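Local coordinates for protein histidine--tRNA ligase (Thermus thermophilus, PDB 1H4V) that joins L-histidine to tRNA(His) at the expense of ATP, yielding histidyl-tRNA(His), AMP and diphosphate, and works as a class II synthetase homodimer, at residues Glu135-Tyr148 and His236-Pro250. Residues are numbered along the deposited sequence; the frame is centred on the assembly and turned at random.
Sequences ENPILDAEAVVLLY and HLKEVERHLERLSVP
In the class II synthetase catalytic domain, helices 137-153 and 231-246 pack together over the mixed sheet, where A141 meets H243 and P137 meets H236. The axes of segments 137-148 and 236-246 cross at -48°, 8.4 Å apart at their closest, and an alanine suits the place where they come nearest: the CB of A141 lies 3.4 Å from CB of H243. The imidazole of H236 ties its helix to the start of the other. Its NE2 donates to the backbone O of E135 at 3.0 Å; NE2 lies nearly on the line of the carbonyl bond (C=O...N 170°), with that oxygen in the ring plane. CG of H236 stands opposite the backbone N (chi1 -169°), which carries the ring across to P137, whose CB covers one face in a CH-pi contact 3.9 Å from the centroid. OD1 of D140 lies at the ring edge, 3.1 Å from CE1 of H236, and is hydrogen-bonded to T267, while OD2 is in a salt bridge with R287. A leucine in place of H236 is likely to leave the E135 carbonyl without this donor and P137 without a flat ring face to pack on. N136, an asparagine well suited to an N-cap, accepts from N of I138 through OD1. Farther along, branched aliphatic residues fill the interface: CD2 of L244 touches both CG1 of V144 and CG2 of V145, while CG2 of V145 also touches CD1 of L247. H243 turns its ring beside I138 and gives ND1 to a hydrogen bond with Y346 of the second subunit, so the helix pair also borders the dimer interface. A Schellman motif with S248 at C-prime ends helix 231-246 and swings the chain across towards Y148, bringing V249 CG1 over one face of the Y148 ring and P250 CD to 3.7 Å from the Y148 OH.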
ATOM      1  N   GLU A 135     -16.840 -21.724  14.194  1.00 21.42           N
ATOM      2  CA  GLU A 135     -16.755 -21.563  15.641  1.00 21.37           C
ATOM      3  C   GLU A 135     -15.685 -22.496  16.221  1.00 20.77           C
ATOM      4  O   GLU A 135     -15.368 -22.435  17.411  1.00 21.49           O
ATOM      5  CB  GLU A 135     -18.113 -21.886  16.274  1.00 23.44           C
ATOM      6  CG  GLU A 135     -18.117 -21.800  17.784  1.00 34.68           C
ATOM      7  CD  GLU A 135     -18.045 -20.367  18.284  1.00 39.25           C
ATOM      8  OE1 GLU A 135     -17.507 -20.149  19.390  1.00 42.73           O
ATOM      9  OE2 GLU A 135     -18.538 -19.463  17.574  1.00 36.61           O
ATOM     10  N   ASN A 136     -15.132 -23.357  15.371  1.00 19.87           N
ATOM     11  CA  ASN A 136     -14.111 -24.319  15.784  1.00 19.33           C
ATOM     12  C   ASN A 136     -12.945 -23.686  16.553  1.00 18.92           C
ATOM     13  O   ASN A 136     -12.293 -22.775  16.061  1.00 17.97           O
ATOM     14  CB  ASN A 136     -13.574 -25.061  14.561  1.00 18.11           C
ATOM     15  CG  ASN A 136     -12.883 -26.351  14.934  1.00 21.73           C
ATOM     16  OD1 ASN A 136     -11.940 -26.356  15.721  1.00 20.05           O
ATOM     17  ND2 ASN A 136     -13.363 -27.464  14.380  1.00 22.74           N
ATOM     18  N   PRO A 137     -12.675 -24.168  17.780  1.00 20.23           N
ATOM     19  CA  PRO A 137     -11.592 -23.653  18.628  1.00 19.38           C
ATOM     20  C   PRO A 137     -10.196 -23.770  18.025  1.00 20.78           C
ATOM     21  O   PRO A 137      -9.249 -23.115  18.477  1.00 22.14           O
ATOM     22  CB  PRO A 137     -11.754 -24.448  19.927  1.00 19.64           C
ATOM     23  CG  PRO A 137     -12.410 -25.705  19.481  1.00 19.29           C
ATOM     24  CD  PRO A 137     -13.418 -25.233  18.477  1.00 17.34           C
ATOM     25  N   ILE A 138     -10.062 -24.613  17.009  1.00 19.38           N
ATOM     26  CA  ILE A 138      -8.783 -24.750  16.341  1.00 17.46           C
ATOM     27  C   ILE A 138      -8.432 -23.398  15.703  1.00 16.03           C
ATOM     28  O   ILE A 138      -7.281 -22.987  15.705  1.00 18.64           O
ATOM     29  CB  ILE A 138      -8.833 -25.865  15.254  1.00 16.65           C
ATOM     30  CG1 ILE A 138      -8.692 -27.237  15.925  1.00 17.71           C
ATOM     31  CG2 ILE A 138      -7.735 -25.661  14.219  1.00 12.13           C
ATOM     32  CD1 ILE A 138      -8.940 -28.429  15.000  1.00 16.29           C
ATOM     33  N   LEU A 139      -9.433 -22.694  15.189  1.00 14.10           N
ATOM     34  CA  LEU A 139      -9.187 -21.410  14.551  1.00 15.53           C
ATOM     35  C   LEU A 139      -8.697 -20.339  15.515  1.00 18.37           C
ATOM     36  O   LEU A 139      -7.920 -19.460  15.125  1.00 18.37           O
ATOM     37  CB  LEU A 139     -10.445 -20.935  13.833  1.00 12.90           C
ATOM     38  CG  LEU A 139     -10.867 -21.959  12.786  1.00 16.92           C
ATOM     39  CD1 LEU A 139     -12.221 -21.607  12.239  1.00 20.71           C
ATOM     40  CD2 LEU A 139      -9.819 -22.017  11.679  1.00 16.97           C
ATOM     41  N   ASP A 140      -9.142 -20.409  16.768  1.00 19.17           N
ATOM     42  CA  ASP A 140      -8.717 -19.440  17.778  1.00 20.52           C
ATOM     43  C   ASP A 140      -7.244 -19.667  18.099  1.00 19.31           C
ATOM     44  O   ASP A 140      -6.459 -18.728  18.168  1.00 19.01           O
ATOM     45  CB  ASP A 140      -9.551 -19.589  19.054  1.00 22.76           C
ATOM     46  CG  ASP A 140     -11.037 -19.518  18.784  1.00 28.11           C
ATOM     47  OD1 ASP A 140     -11.749 -18.821  19.538  1.00 31.38           O
ATOM     48  OD2 ASP A 140     -11.501 -20.167  17.823  1.00 30.74           O
ATOM     49  N   ALA A 141      -6.870 -20.926  18.288  1.00 20.06           N
ATOM     50  CA  ALA A 141      -5.485 -21.250  18.588  1.00 18.98           C
ATOM     51  C   ALA A 141      -4.603 -20.853  17.401  1.00 18.57           C
ATOM     52  O   ALA A 141      -3.472 -20.396  17.581  1.00 19.31           O
ATOM     53  CB  ALA A 141      -5.345 -22.746  18.884  1.00 13.48           C
ATOM     54  N   GLU A 142      -5.124 -21.027  16.190  1.00 17.07           N
ATOM     55  CA  GLU A 142      -4.371 -20.682  14.988  1.00 17.67           C
ATOM     56  C   GLU A 142      -4.145 -19.175  14.902  1.00 17.84           C
ATOM     57  O   GLU A 142      -3.049 -18.730  14.565  1.00 19.90           O
ATOM     58  CB  GLU A 142      -5.104 -21.182  13.741  1.00 17.15           C
ATOM     59  CG  GLU A 142      -4.406 -20.879  12.437  1.00 18.21           C
ATOM     60  CD  GLU A 142      -5.018 -21.631  11.262  1.00 23.78           C
ATOM     61  OE1 GLU A 142      -4.320 -22.473  10.653  1.00 23.62           O
ATOM     62  OE2 GLU A 142      -6.201 -21.381  10.945  1.00 25.38           O
ATOM     63  N   ALA A 143      -5.173 -18.393  15.221  1.00 16.39           N
ATOM     64  CA  ALA A 143      -5.069 -16.938  15.192  1.00 14.83           C
ATOM     65  C   ALA A 143      -3.953 -16.497  16.135  1.00 14.95           C
ATOM     66  O   ALA A 143      -3.121 -15.658  15.779  1.00 14.61           O
ATOM     67  CB  ALA A 143      -6.395 -16.303  15.617  1.00 12.88           C
ATOM     68  N   VAL A 144      -3.943 -17.076  17.334  1.00 14.28           N
ATOM     69  CA  VAL A 144      -2.933 -16.771  18.345  1.00 15.55           C
ATOM     70  C   VAL A 144      -1.530 -17.152  17.858  1.00 17.30           C
ATOM     71  O   VAL A 144      -0.609 -16.333  17.876  1.00 16.59           O
ATOM     72  CB  VAL A 144      -3.226 -17.516  19.682  1.00 15.97           C
ATOM     73  CG1 VAL A 144      -2.074 -17.333  20.640  1.00 16.79           C
ATOM     74  CG2 VAL A 144      -4.517 -16.975  20.327  1.00 15.46           C
ATOM     75  N   VAL A 145      -1.367 -18.394  17.418  1.00 17.79           N
ATOM     76  CA  VAL A 145      -0.070 -18.847  16.931  1.00 16.27           C
ATOM     77  C   VAL A 145       0.397 -18.044  15.721  1.00 14.07           C
ATOM     78  O   VAL A 145       1.573 -17.718  15.618  1.00 13.59           O
ATOM     79  CB  VAL A 145      -0.101 -20.337  16.549  1.00 19.20           C
ATOM     80  CG1 VAL A 145       1.281 -20.782  16.095  1.00 24.87           C
ATOM     81  CG2 VAL A 145      -0.550 -21.162  17.738  1.00 22.15           C
ATOM     82  N   LEU A 146      -0.518 -17.728  14.806  1.00 13.72           N
ATOM     83  CA  LEU A 146      -0.160 -16.949  13.620  1.00 14.92           C
ATOM     84  C   LEU A 146       0.396 -15.569  13.993  1.00 15.77           C
ATOM     85  O   LEU A 146       1.370 -15.112  13.397  1.00 16.91           O
ATOM     86  CB  LEU A 146      -1.365 -16.780  12.692  1.00 13.05           C
ATOM     87  CG  LEU A 146      -1.727 -17.949  11.770  1.00 15.15           C
ATOM     88  CD1 LEU A 146      -2.898 -17.551  10.902  1.00 13.08           C
ATOM     89  CD2 LEU A 146      -0.539 -18.324  10.896  1.00 12.63           C
ATOM     90  N   LEU A 147      -0.226 -14.912  14.971  1.00 14.93           N
ATOM     91  CA  LEU A 147       0.233 -13.608  15.418  1.00 15.91           C
ATOM     92  C   LEU A 147       1.582 -13.787  16.087  1.00 17.99           C
ATOM     93  O   LEU A 147       2.531 -13.046  15.818  1.00 18.94           O
ATOM     94  CB  LEU A 147      -0.760 -12.995  16.408  1.00 14.69           C
ATOM     95  CG  LEU A 147      -0.269 -11.754  17.153  1.00 17.99           C
ATOM     96  CD1 LEU A 147       0.097 -10.661  16.148  1.00 16.04           C
ATOM     97  CD2 LEU A 147      -1.349 -11.279  18.117  1.00 13.89           C
ATOM     98  N   TYR A 148       1.667 -14.785  16.955  1.00 18.34           N
ATOM     99  CA  TYR A 148       2.908 -15.084  17.656  1.00 20.78           C
ATOM    100  C   TYR A 148       4.030 -15.282  16.624  1.00 21.85           C
ATOM    101  O   TYR A 148       5.110 -14.701  16.752  1.00 20.74           O
ATOM    102  CB  TYR A 148       2.716 -16.351  18.491  1.00 22.75           C
ATOM    103  CG  TYR A 148       3.887 -16.726  19.362  1.00 27.77           C
ATOM    104  CD1 TYR A 148       4.285 -15.911  20.418  1.00 28.79           C
ATOM    105  CD2 TYR A 148       4.589 -17.911  19.143  1.00 27.01           C
ATOM    106  CE1 TYR A 148       5.351 -16.268  21.238  1.00 27.60           C
ATOM    107  CE2 TYR A 148       5.654 -18.274  19.953  1.00 26.19           C
ATOM    108  CZ  TYR A 148       6.029 -17.449  21.000  1.00 29.31           C
ATOM    109  OH  TYR A 148       7.076 -17.815  21.815  1.00 33.33           O
ATOM    110  N   HIS A 236     -14.746 -24.301  25.485  1.00 28.19           N
ATOM    111  CA  HIS A 236     -14.126 -23.749  24.283  1.00 27.35           C
ATOM    112  C   HIS A 236     -12.742 -23.195  24.629  1.00 26.96           C
ATOM    113  O   HIS A 236     -11.768 -23.418  23.910  1.00 25.92           O
ATOM    114  CB  HIS A 236     -15.018 -22.650  23.699  1.00 27.75           C
ATOM    115  CG  HIS A 236     -14.613 -22.202  22.329  1.00 28.03           C
ATOM    116  ND1 HIS A 236     -13.617 -21.272  22.109  1.00 24.35           N
ATOM    117  CD2 HIS A 236     -15.065 -22.563  21.105  1.00 27.11           C
ATOM    118  CE1 HIS A 236     -13.475 -21.081  20.809  1.00 23.48           C
ATOM    119  NE2 HIS A 236     -14.342 -21.852  20.177  1.00 28.30           N
ATOM    120  N   LEU A 237     -12.659 -22.488  25.750  1.00 26.14           N
ATOM    121  CA  LEU A 237     -11.396 -21.927  26.188  1.00 25.34           C
ATOM    122  C   LEU A 237     -10.413 -23.039  26.530  1.00 24.81           C
ATOM    123  O   LEU A 237      -9.213 -22.913  26.275  1.00 24.40           O
ATOM    124  CB  LEU A 237     -11.610 -21.021  27.406  1.00 24.22           C
ATOM    125  CG  LEU A 237     -10.358 -20.413  28.051  1.00 28.29           C
ATOM    126  CD1 LEU A 237      -9.537 -19.638  27.013  1.00 19.27           C
ATOM    127  CD2 LEU A 237     -10.791 -19.504  29.203  1.00 27.59           C
ATOM    128  N   LYS A 238     -10.911 -24.129  27.109  1.00 24.47           N
ATOM    129  CA  LYS A 238     -10.026 -25.232  27.457  1.00 25.57           C
ATOM    130  C   LYS A 238      -9.454 -25.845  26.183  1.00 24.41           C
ATOM    131  O   LYS A 238      -8.285 -26.211  26.139  1.00 24.58           O
ATOM    132  CB  LYS A 238     -10.764 -26.288  28.280  1.00 29.17           C
ATOM    133  N   GLU A 239     -10.274 -25.943  25.143  1.00 25.51           N
ATOM    134  CA  GLU A 239      -9.816 -26.480  23.860  1.00 27.17           C
ATOM    135  C   GLU A 239      -8.692 -25.587  23.306  1.00 26.60           C
ATOM    136  O   GLU A 239      -7.639 -26.082  22.885  1.00 26.55           O
ATOM    137  CB  GLU A 239     -10.974 -26.525  22.858  1.00 30.40           C
ATOM    138  CG  GLU A 239     -12.046 -27.556  23.169  1.00 39.68           C
ATOM    139  CD  GLU A 239     -11.601 -28.975  22.844  1.00 48.66           C
ATOM    140  OE1 GLU A 239     -11.400 -29.276  21.647  1.00 53.03           O
ATOM    141  OE2 GLU A 239     -11.450 -29.790  23.780  1.00 54.06           O
ATOM    142  N   VAL A 240      -8.918 -24.275  23.311  1.00 24.00           N
ATOM    143  CA  VAL A 240      -7.917 -23.344  22.813  1.00 24.07           C
ATOM    144  C   VAL A 240      -6.609 -23.511  23.585  1.00 23.77           C
ATOM    145  O   VAL A 240      -5.525 -23.542  22.994  1.00 22.73           O
ATOM    146  CB  VAL A 240      -8.384 -21.877  22.942  1.00 24.39           C
ATOM    147  CG1 VAL A 240      -7.326 -20.942  22.370  1.00 22.70           C
ATOM    148  CG2 VAL A 240      -9.705 -21.686  22.222  1.00 25.53           C
ATOM    149  N   GLU A 241      -6.716 -23.623  24.908  1.00 23.71           N
ATOM    150  CA  GLU A 241      -5.540 -23.796  25.753  1.00 24.37           C
ATOM    151  C   GLU A 241      -4.806 -25.081  25.383  1.00 23.72           C
ATOM    152  O   GLU A 241      -3.579 -25.095  25.271  1.00 22.96           O
ATOM    153  CB  GLU A 241      -5.936 -23.857  27.228  1.00 27.49           C
ATOM    154  CG  GLU A 241      -6.557 -22.586  27.777  1.00 37.51           C
ATOM    155  CD  GLU A 241      -6.948 -22.713  29.242  1.00 41.80           C
ATOM    156  OE1 GLU A 241      -6.056 -22.981  30.073  1.00 47.68           O
ATOM    157  OE2 GLU A 241      -8.144 -22.548  29.563  1.00 44.74           O
ATOM    158  N   ARG A 242      -5.558 -26.157  25.186  1.00 23.13           N
ATOM    159  CA  ARG A 242      -4.954 -27.434  24.841  1.00 26.03           C
ATOM    160  C   ARG A 242      -4.120 -27.328  23.568  1.00 25.81           C
ATOM    161  O   ARG A 242      -2.995 -27.829  23.516  1.00 26.36           O
ATOM    162  CB  ARG A 242      -6.027 -28.515  24.671  1.00 30.49           C
ATOM    163  CG  ARG A 242      -5.439 -29.910  24.503  1.00 38.73           C
ATOM    164  CD  ARG A 242      -6.517 -30.971  24.324  1.00 48.73           C
ATOM    165  NE  ARG A 242      -7.137 -30.908  23.002  1.00 56.81           N
ATOM    166  CZ  ARG A 242      -8.057 -31.765  22.569  1.00 60.32           C
ATOM    167  NH1 ARG A 242      -8.465 -32.750  23.359  1.00 63.85           N
ATOM    168  NH2 ARG A 242      -8.559 -31.648  21.346  1.00 60.57           N
ATOM    169  N   HIS A 243      -4.660 -26.665  22.546  1.00 24.61           N
ATOM    170  CA  HIS A 243      -3.922 -26.514  21.300  1.00 23.47           C
ATOM    171  C   HIS A 243      -2.616 -25.740  21.453  1.00 22.87           C
ATOM    172  O   HIS A 243      -1.595 -26.146  20.901  1.00 24.76           O
ATOM    173  CB  HIS A 243      -4.796 -25.857  20.229  1.00 21.63           C
ATOM    174  CG  HIS A 243      -5.991 -26.673  19.855  1.00 22.85           C
ATOM    175  ND1 HIS A 243      -5.936 -28.043  19.702  1.00 22.31           N
ATOM    176  CD2 HIS A 243      -7.276 -26.319  19.621  1.00 23.01           C
ATOM    177  CE1 HIS A 243      -7.136 -28.498  19.395  1.00 21.68           C
ATOM    178  NE2 HIS A 243      -7.968 -27.474  19.339  1.00 26.10           N
ATOM    179  N   LEU A 244      -2.634 -24.638  22.202  1.00 22.92           N
ATOM    180  CA  LEU A 244      -1.417 -23.848  22.388  1.00 23.15           C
ATOM    181  C   LEU A 244      -0.349 -24.647  23.127  1.00 24.72           C
ATOM    182  O   LEU A 244       0.838 -24.571  22.799  1.00 24.54           O
ATOM    183  CB  LEU A 244      -1.718 -22.557  23.148  1.00 21.40           C
ATOM    184  CG  LEU A 244      -2.651 -21.563  22.442  1.00 20.36           C
ATOM    185  CD1 LEU A 244      -2.878 -20.363  23.343  1.00 16.03           C
ATOM    186  CD2 LEU A 244      -2.047 -21.141  21.107  1.00 18.33           C
ATOM    187  N   GLU A 245      -0.768 -25.409  24.129  1.00 25.53           N
ATOM    188  CA  GLU A 245       0.167 -26.232  24.880  1.00 27.24           C
ATOM    189  C   GLU A 245       0.832 -27.187  23.890  1.00 28.16           C
ATOM    190  O   GLU A 245       2.056 -27.302  23.839  1.00 28.69           O
ATOM    191  CB  GLU A 245      -0.586 -27.008  25.974  1.00 24.95           C
ATOM    192  N   ARG A 246       0.005 -27.842  23.084  1.00 28.06           N
ATOM    193  CA  ARG A 246       0.463 -28.792  22.087  1.00 28.61           C
ATOM    194  C   ARG A 246       1.360 -28.141  21.023  1.00 29.42           C
ATOM    195  O   ARG A 246       2.153 -28.817  20.374  1.00 28.92           O
ATOM    196  CB  ARG A 246      -0.759 -29.446  21.443  1.00 30.30           C
ATOM    197  CG  ARG A 246      -0.442 -30.579  20.504  1.00 36.99           C
ATOM    198  CD  ARG A 246       0.169 -31.778  21.216  1.00 40.75           C
ATOM    199  NE  ARG A 246       0.586 -32.772  20.236  1.00 43.83           N
ATOM    200  CZ  ARG A 246      -0.249 -33.583  19.594  1.00 43.09           C
ATOM    201  NH1 ARG A 246      -1.548 -33.535  19.842  1.00 40.54           N
ATOM    202  NH2 ARG A 246       0.215 -34.409  18.665  1.00 47.31           N
ATOM    203  N   LEU A 247       1.238 -26.828  20.850  1.00 29.52           N
ATOM    204  CA  LEU A 247       2.054 -26.116  19.871  1.00 28.56           C
ATOM    205  C   LEU A 247       3.232 -25.409  20.525  1.00 28.67           C
ATOM    206  O   LEU A 247       3.920 -24.612  19.893  1.00 28.06           O
ATOM    207  CB  LEU A 247       1.200 -25.098  19.123  1.00 29.76           C
ATOM    208  CG  LEU A 247       0.244 -25.720  18.106  1.00 28.18           C
ATOM    209  CD1 LEU A 247      -0.851 -24.738  17.733  1.00 26.58           C
ATOM    210  CD2 LEU A 247       1.040 -26.159  16.894  1.00 23.52           C
ATOM    211  N   SER A 248       3.460 -25.712  21.797  1.00 29.50           N
ATOM    212  CA  SER A 248       4.549 -25.110  22.547  1.00 31.15           C
ATOM    213  C   SER A 248       4.509 -23.587  22.596  1.00 30.60           C
ATOM    214  O   SER A 248       5.551 -22.942  22.713  1.00 33.21           O
ATOM    215  CB  SER A 248       5.906 -25.569  21.994  1.00 33.63           C
ATOM    216  OG  SER A 248       6.224 -26.875  22.442  1.00 37.58           O
ATOM    217  N   VAL A 249       3.318 -23.005  22.510  1.00 28.79           N
ATOM    218  CA  VAL A 249       3.211 -21.551  22.594  1.00 28.28           C
ATOM    219  C   VAL A 249       2.991 -21.165  24.052  1.00 28.41           C
ATOM    220  O   VAL A 249       1.945 -21.451  24.635  1.00 27.52           O
ATOM    221  CB  VAL A 249       2.035 -20.992  21.739  1.00 27.59           C
ATOM    222  CG1 VAL A 249       1.755 -19.541  22.112  1.00 21.17           C
ATOM    223  CG2 VAL A 249       2.384 -21.073  20.259  1.00 28.39           C
ATOM    224  N   PRO A 250       3.990 -20.525  24.668  1.00 28.35           N
ATOM    225  CA  PRO A 250       3.856 -20.114  26.070  1.00 28.91           C
ATOM    226  C   PRO A 250       2.811 -19.015  26.222  1.00 29.58           C
ATOM    227  O   PRO A 250       2.886 -17.993  25.549  1.00 31.26           O
ATOM    228  CB  PRO A 250       5.256 -19.621  26.418  1.00 25.69           C
ATOM    229  CG  PRO A 250       5.739 -19.046  25.106  1.00 25.96           C
ATOM    230  CD  PRO A 250       5.287 -20.101  24.109  1.00 27.83           C
TER